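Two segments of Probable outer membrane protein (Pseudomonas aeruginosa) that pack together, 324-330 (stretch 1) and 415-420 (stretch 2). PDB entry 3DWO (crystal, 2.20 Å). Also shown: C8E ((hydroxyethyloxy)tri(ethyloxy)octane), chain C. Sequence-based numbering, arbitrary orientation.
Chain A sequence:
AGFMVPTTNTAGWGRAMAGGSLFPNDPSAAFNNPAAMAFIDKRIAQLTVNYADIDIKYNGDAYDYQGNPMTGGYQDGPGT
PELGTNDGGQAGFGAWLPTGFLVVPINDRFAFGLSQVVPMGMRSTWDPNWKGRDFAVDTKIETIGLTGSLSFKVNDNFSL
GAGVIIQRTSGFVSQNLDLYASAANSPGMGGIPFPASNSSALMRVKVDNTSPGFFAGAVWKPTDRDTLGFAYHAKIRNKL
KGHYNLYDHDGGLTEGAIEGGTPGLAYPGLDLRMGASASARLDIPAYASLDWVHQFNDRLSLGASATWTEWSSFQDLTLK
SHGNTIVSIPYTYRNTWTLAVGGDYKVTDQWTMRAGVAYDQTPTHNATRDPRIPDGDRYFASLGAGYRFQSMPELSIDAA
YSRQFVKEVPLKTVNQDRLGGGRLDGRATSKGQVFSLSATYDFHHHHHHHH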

# COMPACT_ATOMS: atom_id res chain seq x y z
N ASN A 324 -5.55 -9.03 -24.18
CA ASN A 324 -5.58 -10.44 -23.83
C ASN A 324 -4.76 -10.75 -22.59
O ASN A 324 -3.70 -10.16 -22.35
CB ASN A 324 -5.07 -11.29 -25.00
CG ASN A 324 -6.14 -11.53 -26.06
OD1 ASN A 324 -7.20 -10.88 -26.05
ND2 ASN A 324 -5.88 -12.46 -26.97
N THR A 325 -5.27 -11.70 -21.80
CA THR A 325 -4.60 -12.10 -20.57
C THR A 325 -3.32 -12.88 -20.79
O THR A 325 -3.27 -13.83 -21.58
CB THR A 325 -5.55 -12.95 -19.68
OG1 THR A 325 -6.58 -12.10 -19.15
CG2 THR A 325 -4.80 -13.60 -18.52
N ILE A 326 -2.25 -12.47 -20.12
CA ILE A 326 -0.99 -13.17 -20.20
C ILE A 326 -1.05 -14.16 -19.04
O ILE A 326 -0.83 -15.36 -19.21
CB ILE A 326 0.21 -12.22 -20.03
CG1 ILE A 326 0.33 -11.31 -21.26
CG2 ILE A 326 1.49 -13.02 -19.84
CD1 ILE A 326 0.50 -12.06 -22.55
N VAL A 327 -1.36 -13.64 -17.85
CA VAL A 327 -1.51 -14.46 -16.66
C VAL A 327 -2.38 -13.73 -15.65
O VAL A 327 -2.30 -12.51 -15.51
CB VAL A 327 -0.14 -14.81 -15.99
CG1 VAL A 327 0.55 -13.55 -15.48
CG2 VAL A 327 -0.36 -15.79 -14.84
N SER A 328 -3.25 -14.49 -14.98
CA SER A 328 -4.13 -13.93 -13.96
C SER A 328 -3.82 -14.61 -12.63
O SER A 328 -3.88 -15.84 -12.53
CB SER A 328 -5.59 -14.16 -14.34
OG SER A 328 -6.45 -13.44 -13.47
N ILE A 329 -3.47 -13.82 -11.62
CA ILE A 329 -3.13 -14.35 -10.31
C ILE A 329 -4.20 -13.98 -9.27
O ILE A 329 -4.41 -12.81 -8.98
CB ILE A 329 -1.75 -13.80 -9.86
CG1 ILE A 329 -0.70 -14.14 -10.91
CG2 ILE A 329 -1.35 -14.40 -8.50
CD1 ILE A 329 0.66 -13.51 -10.66
N PRO A 330 -4.88 -14.99 -8.72
CA PRO A 330 -5.92 -14.70 -7.72
C PRO A 330 -5.33 -14.28 -6.38
O PRO A 330 -4.31 -14.81 -5.94
CB PRO A 330 -6.68 -16.01 -7.62
CG PRO A 330 -6.43 -16.67 -8.95
CD PRO A 330 -4.97 -16.38 -9.16
N ASN A 415 2.06 -21.93 -7.29
CA ASN A 415 2.00 -21.28 -8.60
C ASN A 415 1.15 -22.09 -9.57
O ASN A 415 1.25 -23.31 -9.61
CB ASN A 415 3.40 -21.12 -9.21
CG ASN A 415 4.00 -19.74 -8.97
OD1 ASN A 415 3.27 -18.77 -8.74
ND2 ASN A 415 5.34 -19.64 -9.06
N GLN A 416 0.32 -21.41 -10.35
CA GLN A 416 -0.52 -22.08 -11.33
C GLN A 416 0.38 -22.72 -12.40
O GLN A 416 1.59 -22.45 -12.45
CB GLN A 416 -1.47 -21.07 -11.98
CG GLN A 416 -0.75 -19.86 -12.57
CD GLN A 416 -1.72 -18.87 -13.16
OE1 GLN A 416 -2.26 -19.07 -14.25
NE2 GLN A 416 -1.97 -17.79 -12.42
N ASP A 417 -0.20 -23.54 -13.27
CA ASP A 417 0.56 -24.23 -14.31
C ASP A 417 1.51 -23.34 -15.15
O ASP A 417 2.70 -23.61 -15.21
CB ASP A 417 -0.38 -24.96 -15.27
CG ASP A 417 -1.18 -26.07 -14.59
OD1 ASP A 417 -0.69 -26.63 -13.58
OD2 ASP A 417 -2.28 -26.40 -15.07
N ARG A 418 0.98 -22.30 -15.78
CA ARG A 418 1.83 -21.45 -16.62
C ARG A 418 2.94 -20.70 -15.88
O ARG A 418 3.84 -20.15 -16.52
CB ARG A 418 0.99 -20.49 -17.47
CG ARG A 418 0.28 -19.37 -16.72
CD ARG A 418 -0.50 -18.51 -17.72
NE ARG A 418 -1.57 -19.26 -18.38
CZ ARG A 418 -2.29 -18.81 -19.40
NH1 ARG A 418 -2.08 -17.60 -19.90
NH2 ARG A 418 -3.24 -19.57 -19.93
N LEU A 419 2.89 -20.69 -14.55
CA LEU A 419 3.93 -20.03 -13.77
C LEU A 419 4.95 -21.00 -13.19
O LEU A 419 5.75 -20.64 -12.33
CB LEU A 419 3.31 -19.19 -12.64
CG LEU A 419 2.59 -17.92 -13.09
CD1 LEU A 419 2.10 -17.16 -11.87
CD2 LEU A 419 3.54 -17.03 -13.92
N GLY A 420 4.92 -22.25 -13.65
CA GLY A 420 5.88 -23.23 -13.18
C GLY A 420 5.43 -24.30 -12.20
O GLY A 420 6.17 -25.25 -11.96
C1 C8E C . 3.64 -14.90 -17.41
C2 C8E C . 3.21 -16.12 -18.07
C3 C8E C . 4.29 -16.88 -18.67
C4 C8E C . 3.68 -17.98 -19.40
C5 C8E C . 4.76 -18.90 -19.84
C6 C8E C . 4.19 -20.07 -20.46
C7 C8E C . 5.38 -20.67 -21.03
C8 C8E C . 4.97 -21.86 -21.78
O9 C8E C . 5.78 -22.81 -22.44
C10 C8E C . 6.63 -22.39 -23.49
C11 C8E C . 7.29 -23.64 -23.96
O12 C8E C . 8.71 -23.63 -23.73
C13 C8E C . 9.35 -24.91 -23.97
C14 C8E C . 10.87 -25.22 -23.86
O15 C8E C . 12.00 -24.45 -23.34
C16 C8E C . 12.59 -23.65 -24.38
C17 C8E C . 13.72 -24.34 -25.17
O18 C8E C . 14.03 -24.01 -26.55
C19 C8E C . 13.29 -24.84 -27.49
C20 C8E C . 13.10 -24.47 -29.00
O21 C8E C . 12.02 -25.09 -29.72
O HOH W 1 -3.89 -16.76 -21.84
O HOH W 2 -3.54 -17.23 -15.83

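This is a small, mixed contact in which two polar side chains of a loop with a short 3-10 segment hydrogen-bond to backbone carbonyls of a segment that turns a corner between two strands, while a modest apolar cluster packs beside them. It buries 260 Å² in all, counting both sides, and joins residues at least 87 positions apart in the chain.

The two direct hydrogen bonds have the same form: a side-chain nitrogen of stretch 2 donates to a main-chain oxygen of stretch 1. Arg-418 NH1 lies 2.7 Å from Ile-326 O, with an N-H...O angle of 146°, and the oxygen sits at the edge of the guanidinium, near its plane, where the N-H groups point. Gln-416 NE2 lies 2.7 Å from Ser-328 O, at 154°. Because the acceptors are backbone atoms, neither bond draws on the side chain of Ile-326 or Ser-328; indeed the CA-to-CB bond of Ile-326 points away from stretch 2. The chain turns a corner at Ile-326, and its carbonyl there is met by the arginine.

Two waters extend these links. Water 1 donates to Thr-325 O (3.0 Å from the water O) and accepts from Arg-418 NH1 (2.8 Å from the water O), so NH1 serves both this bridge and the direct bond to Ile-326 O. The direct separation of Thr-325 O and Arg-418 NH1, 4.3 Å, is too long for a hydrogen bond. Water 2 accepts from Ser-328 N (2.9 Å from the water O) and donates to Gln-416 OE1 (2.7 Å from the water O). The amide of Gln-416 therefore reads both main-chain polar groups of Ser-328, the carbonyl directly and the N-H through water.

Val-327 is the apolar centre on the side of stretch 1, with 53 Å² covered by stretch 2. Its CG2 is 4.0 Å from Leu-419 CG, 4.0 Å from Arg-418 CD and 3.5 Å from Gln-416 NE2, so one methyl touches three residues of the loop, Gln-416, Arg-418 and Leu-419, while Asp-417 between them makes no contact; the same methyl packs against the aliphatic part of the arginine. Ile-329 adds a second apolar pair, its CD1 lying 4.1 Å from Leu-419 CD1; its CA-to-CB bond points sideways, but the end of the side chain comes nearer.

The loop is braced internally by backbone bonds from Leu-419 N to Gln-416 O and from Gly-420 N to Asp-417 O, both 3.0 Å. The detergent C8E borders the contact, with its C1 3.7 Å from Ile-326 CG2 and 3.9 Å from Val-327 CG1, and its C4 3.6 Å from Arg-418 O.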